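Local coordinates for protein crossover junction endodeoxyribonuclease Hjc (Sulfolobus solfataricus, PDB 4TKD) that resolves Holliday junctions formed during genetic recombination, using magnesium to cut paired nicks into opposing strands of four-way DNA junctions, at residues E55-S58 with K63-V66; R104-E107 with Y111-D114; A10-I15 with G88-G93; S17-K22 with P41-L46. All coordinates share one frame; numbering follows the deposited sequence.

Contact 1: E55-S58 with K63-V66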
# COMPACT_ATOMS: atom_id res chain seq x y z
N GLU C 55 12.89 3.79 -10.63
CA GLU C 55 14.34 3.88 -10.49
C GLU C 55 14.96 2.93 -11.52
O GLU C 55 14.67 1.73 -11.49
CB GLU C 55 14.80 3.55 -9.05
CG GLU C 55 16.26 3.94 -8.78
CD GLU C 55 16.61 5.41 -8.74
OE1 GLU C 55 15.73 6.27 -8.98
OE2 GLU C 55 17.78 5.71 -8.43
N MET C 56 15.75 3.48 -12.46
CA MET C 56 16.39 2.70 -13.52
C MET C 56 17.61 2.02 -12.98
O MET C 56 18.44 2.67 -12.33
CB MET C 56 16.80 3.59 -14.71
CG MET C 56 15.65 4.24 -15.47
SD MET C 56 14.31 3.13 -15.97
CE MET C 56 15.17 1.99 -17.08
N LYS C 57 17.74 0.72 -13.26
CA LYS C 57 18.90 -0.04 -12.82
C LYS C 57 19.22 -1.17 -13.79
O LYS C 57 18.31 -1.80 -14.31
CB LYS C 57 18.71 -0.59 -11.39
CG LYS C 57 19.00 0.40 -10.26
CD LYS C 57 20.48 0.76 -10.15
CE LYS C 57 20.71 1.97 -9.30
NZ LYS C 57 20.31 3.23 -9.99
N SER C 58 20.52 -1.42 -14.03
CA SER C 58 20.98 -2.47 -14.94
C SER C 58 21.14 -3.84 -14.26
O SER C 58 21.41 -3.91 -13.05
CB SER C 58 22.29 -2.06 -15.61
OG SER C 58 23.32 -1.88 -14.66
N LYS C 63 21.78 -10.54 -10.99
CA LYS C 63 21.01 -9.73 -10.03
C LYS C 63 20.85 -8.23 -10.40
O LYS C 63 21.23 -7.81 -11.49
CB LYS C 63 21.67 -9.84 -8.64
CG LYS C 63 21.45 -11.18 -7.94
CD LYS C 63 22.04 -11.16 -6.54
CE LYS C 63 21.81 -12.46 -5.80
NZ LYS C 63 20.38 -12.66 -5.45
N ILE C 64 20.25 -7.45 -9.47
CA ILE C 64 20.07 -6.00 -9.54
C ILE C 64 20.35 -5.44 -8.15
O ILE C 64 19.64 -5.77 -7.20
CB ILE C 64 18.69 -5.51 -10.10
CG1 ILE C 64 18.36 -6.13 -11.47
CG2 ILE C 64 18.68 -3.98 -10.18
CD1 ILE C 64 16.88 -6.16 -11.82
N TYR C 65 21.39 -4.61 -8.03
CA TYR C 65 21.82 -4.02 -6.77
C TYR C 65 21.48 -2.51 -6.64
O TYR C 65 21.75 -1.70 -7.54
CB TYR C 65 23.33 -4.22 -6.57
CG TYR C 65 23.74 -5.58 -6.06
CD1 TYR C 65 24.02 -6.63 -6.94
CD2 TYR C 65 23.92 -5.81 -4.70
CE1 TYR C 65 24.42 -7.88 -6.47
CE2 TYR C 65 24.33 -7.06 -4.22
CZ TYR C 65 24.57 -8.09 -5.11
OH TYR C 65 24.97 -9.33 -4.63
N VAL C 66 20.87 -2.15 -5.51
CA VAL C 66 20.57 -0.76 -5.16
C VAL C 66 21.30 -0.48 -3.84
O VAL C 66 21.01 -1.12 -2.84
CB VAL C 66 19.05 -0.44 -5.09
CG1 VAL C 66 18.83 1.06 -4.95
CG2 VAL C 66 18.29 -0.98 -6.30
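Lys-57 and Ile-64 meet through carbon alone, and their apolar packing carries the contact between strand 50-58 and the short strand 64-66. CB of Lys-57 lies 3.6 Å from CG2 of Ile-64. That methyl also sits 4.0 Å from the backbone O of Ser-58, so the isoleucine branch covers two successive residues. Further along the lysine, CG approaches Val-66 CG2 to 4.3 Å and CD rests 3.8 Å from the backbone O of Tyr-65. No hydrogen bond crosses the gap: the strand axes pass 6.9 Å apart at 130°, and each strand finds its backbone partners elsewhere, 50-58 between 43-47 and 84-90, and 64-66 with 111-113.

The polar interactions run instead along segment 55-58. Bends at chi2 (-68°) and chi4 turn the lysine chain back over its own strand, where NZ donates to Met-56 O at 3.0 Å, tilted 18° from the carbonyl plane. NZ also forms a long salt bridge with Glu-55 OE2, at 3.9 Å. The other carboxylate oxygen, OE1, accepts a hydrogen bond from the backbone N of Asp-42. A leucine in place of Lys-57 would probably leave Met-56 O and the Glu-55 carboxylate without this ammonium partner, even if some packing on Ile-64 survived.

Glu-55 and Lys-57 form the E-x-K end of the PD-(D/E)XK nuclease motif. Glu-55 is an inferred magnesium ligand and Lys-57 a predicted transition-state stabiliser. The lysine is thus two-sided: its carbon stem packs on strand 64-66, and its amino tip lies beside Glu-55 in the probable active site.

Contact 2: R104-E107 with Y111-D114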
# COMPACT_ATOMS: atom_id res chain seq x y z
N ARG C 104 15.12 -7.64 -1.60
CA ARG C 104 15.51 -8.08 -0.26
C ARG C 104 16.63 -7.21 0.28
O ARG C 104 17.51 -6.80 -0.47
CB ARG C 104 15.84 -9.60 -0.22
CG ARG C 104 17.10 -10.03 -0.98
CD ARG C 104 17.59 -11.40 -0.56
NE ARG C 104 19.04 -11.39 -0.31
CZ ARG C 104 19.96 -11.70 -1.21
NH1 ARG C 104 19.60 -12.09 -2.44
NH2 ARG C 104 21.25 -11.64 -0.91
N ARG C 105 16.57 -6.90 1.56
CA ARG C 105 17.61 -6.08 2.16
C ARG C 105 18.77 -7.01 2.55
O ARG C 105 18.54 -8.08 3.13
CB ARG C 105 17.06 -5.28 3.36
CG ARG C 105 18.07 -4.34 4.02
CD ARG C 105 17.56 -3.75 5.32
NE ARG C 105 17.32 -4.77 6.35
CZ ARG C 105 16.20 -4.89 7.05
NH1 ARG C 105 15.19 -4.05 6.86
NH2 ARG C 105 16.07 -5.86 7.95
N THR C 106 20.00 -6.63 2.14
CA THR C 106 21.20 -7.39 2.47
C THR C 106 21.64 -6.99 3.89
O THR C 106 21.11 -6.04 4.47
CB THR C 106 22.33 -7.15 1.45
OG1 THR C 106 22.78 -5.81 1.54
CG2 THR C 106 21.95 -7.49 0.04
N GLU C 107 22.66 -7.70 4.41
CA GLU C 107 23.31 -7.54 5.72
C GLU C 107 23.77 -6.09 5.96
O GLU C 107 23.71 -5.62 7.10
CB GLU C 107 24.55 -8.47 5.82
CG GLU C 107 24.45 -9.80 5.09
CD GLU C 107 24.54 -9.77 3.58
OE1 GLU C 107 23.57 -10.20 2.91
OE2 GLU C 107 25.57 -9.27 3.05
N TYR C 111 19.98 -3.34 -1.37
CA TYR C 111 18.79 -4.01 -1.87
C TYR C 111 19.08 -4.77 -3.14
O TYR C 111 19.76 -4.25 -4.03
CB TYR C 111 17.64 -3.00 -2.05
CG TYR C 111 17.00 -2.60 -0.75
CD1 TYR C 111 17.64 -1.71 0.12
CD2 TYR C 111 15.78 -3.13 -0.35
CE1 TYR C 111 17.06 -1.35 1.34
CE2 TYR C 111 15.20 -2.78 0.86
CZ TYR C 111 15.84 -1.88 1.70
OH TYR C 111 15.25 -1.52 2.89
N VAL C 112 18.54 -6.00 -3.20
CA VAL C 112 18.71 -6.90 -4.33
C VAL C 112 17.46 -7.43 -4.87
O VAL C 112 16.57 -7.80 -4.13
CB VAL C 112 19.69 -8.08 -4.13
CG1 VAL C 112 20.94 -7.89 -4.95
CG2 VAL C 112 19.99 -8.35 -2.66
N ALA C 113 17.44 -7.51 -6.19
CA ALA C 113 16.42 -8.14 -7.01
C ALA C 113 17.08 -9.42 -7.45
O ALA C 113 18.17 -9.38 -8.03
CB ALA C 113 16.11 -7.28 -8.23
N ASP C 114 16.47 -10.55 -7.10
CA ASP C 114 16.93 -11.89 -7.47
C ASP C 114 16.50 -12.18 -8.94
O ASP C 114 15.96 -11.29 -9.60
CB ASP C 114 16.32 -12.94 -6.51
CG ASP C 114 17.23 -13.40 -5.38
OD1 ASP C 114 17.72 -12.54 -4.61
OD2 ASP C 114 17.38 -14.63 -5.21
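Arg-104 and Val-112 form the hydrogen-bonded pair of a beta hairpin whose strands, 104-105 and 111-113, run antiparallel. Arg-104 N donates to Val-112 O at 2.9 Å, and Val-112 N returns the bond to Arg-104 O at 3.0 Å. The next pair, Arg-105 with Tyr-111, is non-hydrogen-bonded and puts its side chains on the other face of the sheet.

On the Val-112 face, the arginine guanidinium lies flat over a methyl: CG2 of Val-112 stands 3.6 Å from its plane, beneath its centre. The same methyl is pressed by Thr-106 CG2 at 3.4 Å, tighter than usual van der Waals contact. At its edge the guanidinium forms a salt bridge, NH1 to Asp-114 OD1 at 2.9 Å, but the carboxylate plane is turned 76° away and the hydrogen bond is weak. Lys-63 holds the same OD1 more strongly, so one oxygen serves two cations.

On the Tyr-111 face, CB of Arg-105 packs over the ring as a CH-pi contact, 4.2 Å from the centroid and 23° off the normal. CG anti to the backbone N (chi1 -178°) carries the arginine chain on beside CZ and OH. Ala-71 and Ile-75 of helix 68-81 also touch the tyrosine. A serine at Tyr-111 would probably strip Arg-105 of its aromatic support and open a gap against that helix.

Strand 64-66 pairs with the far edge of strand 111-113, completing a three-stranded antiparallel sheet. Between the two hairpin pairs, the CA-H of Tyr-111 points at Arg-104 O, the carbon 3.4 Å from the oxygen.

Contact 3: A10-I15 with G88-G93; sequences AVERNI and GVKKPG
Val-11, on the first turn of helix 10-21, faces the end of strand 84-90 between Val-89 and Lys-91, and its CA comes within 6.2 Å of the CA of Lys-90, the centre of an inverse gamma turn. That turn is closed by a weak bond from Lys-91 N to Val-89 O.

The valine straddles the turn with its two methyls. CG1, anti to the backbone N (chi1 -179°), stands 3.9 Å from Val-89 O, while CG2 reaches to 3.6 Å from Lys-91 O. The helix therefore packs here on backbone carbonyls, with no hydrogen bond passing between the segments. Met-56 of strand 50-58 joins the packing, touching Val-11, Glu-12, Ile-15 and Lys-90.

One charged pair lies beside the valine. The Lys-90 chain runs out beside the helix turn, bringing NZ to 4.2 Å from Glu-12 OE2, too long for a salt bridge. Glu-12 is an inferred magnesium ligand whose side chain touches that of Asp-42, another member of the proposed site. The chemistry is thus one of methyls lying against carbonyl oxygens, without hydrogen bonds, beside a loose pairing of opposite charges; the Lys-90 ammonium is likely to add positive potential near the carboxylates of the proposed magnesium site.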
# COMPACT_ATOMS: atom_id res chain seq x y z
N ALA C 10 17.97 4.93 -23.60
CA ALA C 10 16.99 4.57 -24.64
C ALA C 10 15.77 3.88 -24.01
O ALA C 10 14.63 4.11 -24.44
CB ALA C 10 17.64 3.67 -25.68
N VAL C 11 16.01 3.03 -22.99
CA VAL C 11 14.98 2.31 -22.23
C VAL C 11 14.19 3.35 -21.42
O VAL C 11 12.96 3.30 -21.40
CB VAL C 11 15.59 1.19 -21.32
CG1 VAL C 11 14.51 0.44 -20.55
CG2 VAL C 11 16.43 0.21 -22.14
N GLU C 12 14.90 4.30 -20.78
CA GLU C 12 14.33 5.38 -19.98
C GLU C 12 13.43 6.23 -20.88
O GLU C 12 12.28 6.48 -20.52
CB GLU C 12 15.44 6.22 -19.33
CG GLU C 12 14.98 7.05 -18.14
CD GLU C 12 16.05 7.61 -17.21
OE1 GLU C 12 15.73 8.52 -16.40
OE2 GLU C 12 17.20 7.15 -17.29
N ARG C 13 13.92 6.60 -22.09
CA ARG C 13 13.17 7.37 -23.10
C ARG C 13 11.92 6.64 -23.56
O ARG C 13 10.87 7.27 -23.64
CB ARG C 13 14.05 7.77 -24.30
CG ARG C 13 14.89 9.01 -24.02
CD ARG C 13 15.75 9.45 -25.18
NE ARG C 13 16.10 10.87 -25.08
CZ ARG C 13 17.20 11.34 -24.50
NH1 ARG C 13 18.07 10.51 -23.94
NH2 ARG C 13 17.43 12.65 -24.46
N ASN C 14 12.02 5.31 -23.82
CA ASN C 14 10.94 4.39 -24.20
C ASN C 14 9.86 4.31 -23.12
O ASN C 14 8.68 4.18 -23.45
CB ASN C 14 11.52 2.98 -24.41
CG ASN C 14 11.32 2.37 -25.79
OD1 ASN C 14 11.15 1.14 -25.91
ND2 ASN C 14 11.38 3.17 -26.86
N ILE C 15 10.26 4.34 -21.82
CA ILE C 15 9.33 4.28 -20.68
C ILE C 15 8.57 5.62 -20.58
O ILE C 15 7.34 5.62 -20.46
CB ILE C 15 10.06 3.89 -19.35
CG1 ILE C 15 10.60 2.44 -19.41
CG2 ILE C 15 9.13 4.08 -18.14
CD1 ILE C 15 11.55 2.00 -18.25
N GLY C 88 12.98 -0.10 -12.65
CA GLY C 88 12.87 -0.24 -14.09
C GLY C 88 14.12 -0.94 -14.57
O GLY C 88 15.22 -0.41 -14.40
N VAL C 89 13.98 -2.15 -15.11
CA VAL C 89 15.14 -2.92 -15.56
C VAL C 89 15.73 -2.34 -16.87
O VAL C 89 15.05 -2.32 -17.90
CB VAL C 89 14.90 -4.46 -15.59
CG1 VAL C 89 16.22 -5.20 -15.69
CG2 VAL C 89 14.12 -4.94 -14.36
N LYS C 90 16.98 -1.84 -16.80
CA LYS C 90 17.76 -1.26 -17.92
C LYS C 90 18.28 -2.42 -18.81
O LYS C 90 19.46 -2.81 -18.74
CB LYS C 90 18.95 -0.46 -17.35
CG LYS C 90 18.87 1.05 -17.41
CD LYS C 90 20.21 1.62 -16.95
CE LYS C 90 20.47 3.02 -17.45
NZ LYS C 90 19.99 4.07 -16.49
N LYS C 91 17.37 -2.99 -19.62
CA LYS C 91 17.67 -4.10 -20.53
C LYS C 91 16.89 -3.97 -21.85
O LYS C 91 15.83 -3.33 -21.86
CB LYS C 91 17.42 -5.47 -19.84
CG LYS C 91 15.97 -5.77 -19.50
CD LYS C 91 15.80 -7.18 -18.97
CE LYS C 91 15.01 -8.06 -19.92
NZ LYS C 91 13.56 -7.71 -19.94
N PRO C 92 17.36 -4.56 -22.98
CA PRO C 92 16.59 -4.45 -24.22
C PRO C 92 15.36 -5.34 -24.19
O PRO C 92 15.24 -6.24 -23.35
CB PRO C 92 17.58 -4.83 -25.32
CG PRO C 92 18.60 -5.69 -24.65
CD PRO C 92 18.58 -5.39 -23.17
N GLY C 93 14.43 -5.05 -25.09
CA GLY C 93 13.19 -5.80 -25.20
C GLY C 93 12.11 -5.36 -24.24
O GLY C 93 11.90 -4.16 -24.04

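Contact 4: S17-K22 with P41-L46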
# COMPACT_ATOMS: atom_id res chain seq x y z
N SER C 17 8.04 7.92 -22.92
CA SER C 17 7.19 8.07 -24.10
C SER C 17 5.90 7.26 -23.98
O SER C 17 4.84 7.77 -24.33
CB SER C 17 7.95 7.70 -25.37
OG SER C 17 7.13 7.90 -26.51
N ARG C 18 5.98 6.00 -23.52
CA ARG C 18 4.81 5.14 -23.36
C ARG C 18 3.90 5.60 -22.22
O ARG C 18 2.68 5.61 -22.41
CB ARG C 18 5.21 3.67 -23.25
CG ARG C 18 5.04 2.95 -24.60
CD ARG C 18 3.86 1.99 -24.60
NE ARG C 18 2.57 2.66 -24.49
CZ ARG C 18 1.75 2.90 -25.51
NH1 ARG C 18 0.59 3.51 -25.31
NH2 ARG C 18 2.09 2.54 -26.74
N LEU C 19 4.48 6.07 -21.09
CA LEU C 19 3.68 6.65 -19.99
C LEU C 19 2.96 7.91 -20.46
O LEU C 19 1.77 8.09 -20.16
CB LEU C 19 4.53 6.92 -18.73
CG LEU C 19 4.96 5.66 -17.96
CD1 LEU C 19 6.01 5.99 -16.94
CD2 LEU C 19 3.74 4.96 -17.31
N ARG C 20 3.64 8.73 -21.27
CA ARG C 20 3.03 9.92 -21.87
C ARG C 20 1.87 9.53 -22.82
O ARG C 20 0.80 10.13 -22.73
CB ARG C 20 4.07 10.81 -22.57
CG ARG C 20 4.82 11.69 -21.57
CD ARG C 20 5.84 12.60 -22.20
NE ARG C 20 6.54 13.38 -21.18
CZ ARG C 20 7.80 13.79 -21.27
NH1 ARG C 20 8.52 13.52 -22.36
NH2 ARG C 20 8.36 14.46 -20.27
N ASP C 21 2.04 8.45 -23.62
CA ASP C 21 0.99 7.94 -24.52
C ASP C 21 -0.24 7.50 -23.72
O ASP C 21 -1.35 7.56 -24.24
CB ASP C 21 1.49 6.76 -25.36
CG ASP C 21 2.54 7.06 -26.42
OD1 ASP C 21 2.73 8.26 -26.76
OD2 ASP C 21 3.18 6.10 -26.93
N LYS C 22 -0.04 7.08 -22.46
CA LYS C 22 -1.13 6.63 -21.58
C LYS C 22 -1.78 7.78 -20.78
O LYS C 22 -2.61 7.51 -19.91
CB LYS C 22 -0.67 5.49 -20.65
CG LYS C 22 -0.07 4.26 -21.34
CD LYS C 22 -1.07 3.34 -21.95
CE LYS C 22 -0.39 2.02 -22.27
NZ LYS C 22 -1.02 1.35 -23.44
N PRO C 41 13.68 9.66 -7.45
CA PRO C 41 13.49 8.62 -8.50
C PRO C 41 13.71 9.16 -9.93
O PRO C 41 13.38 10.32 -10.21
CB PRO C 41 12.04 8.17 -8.28
CG PRO C 41 11.74 8.54 -6.85
CD PRO C 41 12.47 9.82 -6.63
N ASP C 42 14.32 8.34 -10.81
CA ASP C 42 14.65 8.66 -12.22
C ASP C 42 13.48 9.15 -13.00
O ASP C 42 13.63 10.07 -13.80
CB ASP C 42 15.30 7.46 -12.95
CG ASP C 42 16.65 7.10 -12.37
OD1 ASP C 42 17.47 8.02 -12.15
OD2 ASP C 42 16.89 5.90 -12.14
N ILE C 43 12.31 8.53 -12.78
CA ILE C 43 11.09 8.88 -13.49
C ILE C 43 9.97 9.05 -12.49
O ILE C 43 9.75 8.17 -11.63
CB ILE C 43 10.72 7.81 -14.55
CG1 ILE C 43 11.83 7.60 -15.61
CG2 ILE C 43 9.36 8.14 -15.22
CD1 ILE C 43 11.69 6.29 -16.44
N ILE C 44 9.26 10.17 -12.61
CA ILE C 44 8.09 10.46 -11.81
C ILE C 44 6.97 10.63 -12.81
O ILE C 44 7.05 11.49 -13.68
CB ILE C 44 8.27 11.69 -10.88
CG1 ILE C 44 9.34 11.42 -9.83
CG2 ILE C 44 6.94 12.06 -10.20
CD1 ILE C 44 9.96 12.67 -9.26
N ALA C 45 5.96 9.77 -12.72
CA ALA C 45 4.82 9.83 -13.62
C ALA C 45 3.56 10.06 -12.82
O ALA C 45 3.33 9.40 -11.81
CB ALA C 45 4.72 8.56 -14.44
N LEU C 46 2.77 11.04 -13.23
CA LEU C 46 1.57 11.43 -12.51
C LEU C 46 0.35 11.44 -13.42
O LEU C 46 0.43 11.93 -14.55
CB LEU C 46 1.74 12.84 -11.90
CG LEU C 46 3.07 13.19 -11.24
CD1 LEU C 46 3.21 14.73 -11.07
CD2 LEU C 46 3.26 12.40 -9.91
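Leu-19 projects from helix 10-21 onto Ala-45 and Ile-43 of strand 43-47, with 7.2 Å between the CA atoms of Leu-19 and Ala-45. Its CB starts 4.6 Å from Ala-45 CB, too far for close packing. CG, anti to the carbonyl carbon (chi1 -72°), stays at much the same separation from that methyl, and the branch then decides the contact. CD1 descends to 3.8 Å from Ala-45 CB and also reaches Ile-43 CG2 at 4.3 Å, bridging two residues spaced by two along the same face of the strand. CD2 remains 4.7 Å from Ala-45 CB. The small alanine gives the leucine a shallow seat, with Ile-43 forming one side of it.

Where this strand begins, Asp-42 and Ile-43 both face Ile-54, a classic beta bulge. Asp-42, an inferred magnesium ligand, is held to strand 50-58: its N donates to Glu-55 OE1 and its OD2 accepts from Met-56 N.

This is helix-on-sheet packing in the buried core. Val-26 and Ile-54, from strands 25-28 and 50-58, join the strand residues beneath Leu-19, and Val-126 brings helix 122-133 against it. Ile-44 points away from helix 10-21 and packs on Val-27 of the second subunit.

From the N terminus, helix 10-21 supplies the first segments of contacts 3 and 4. Contact 4 closes first, returning the chain to the helix at strand 43-47 after 18 residues. Contact 1 follows in series, spanning a four-residue loop between strands 50-58 and 64-66. Contact 3 closes last of these three, across 72 residues, and encloses both without crossing either. Contact 2 lies beyond it as a local hairpin, yet touches contact 1 because strands 64-66 and 111-113 are neighbours in the small sheet. Contacts 3 and 4 fasten the helix to the five-stranded sheet; contact 1 joins that sheet to the three-stranded one, which contact 2 completes.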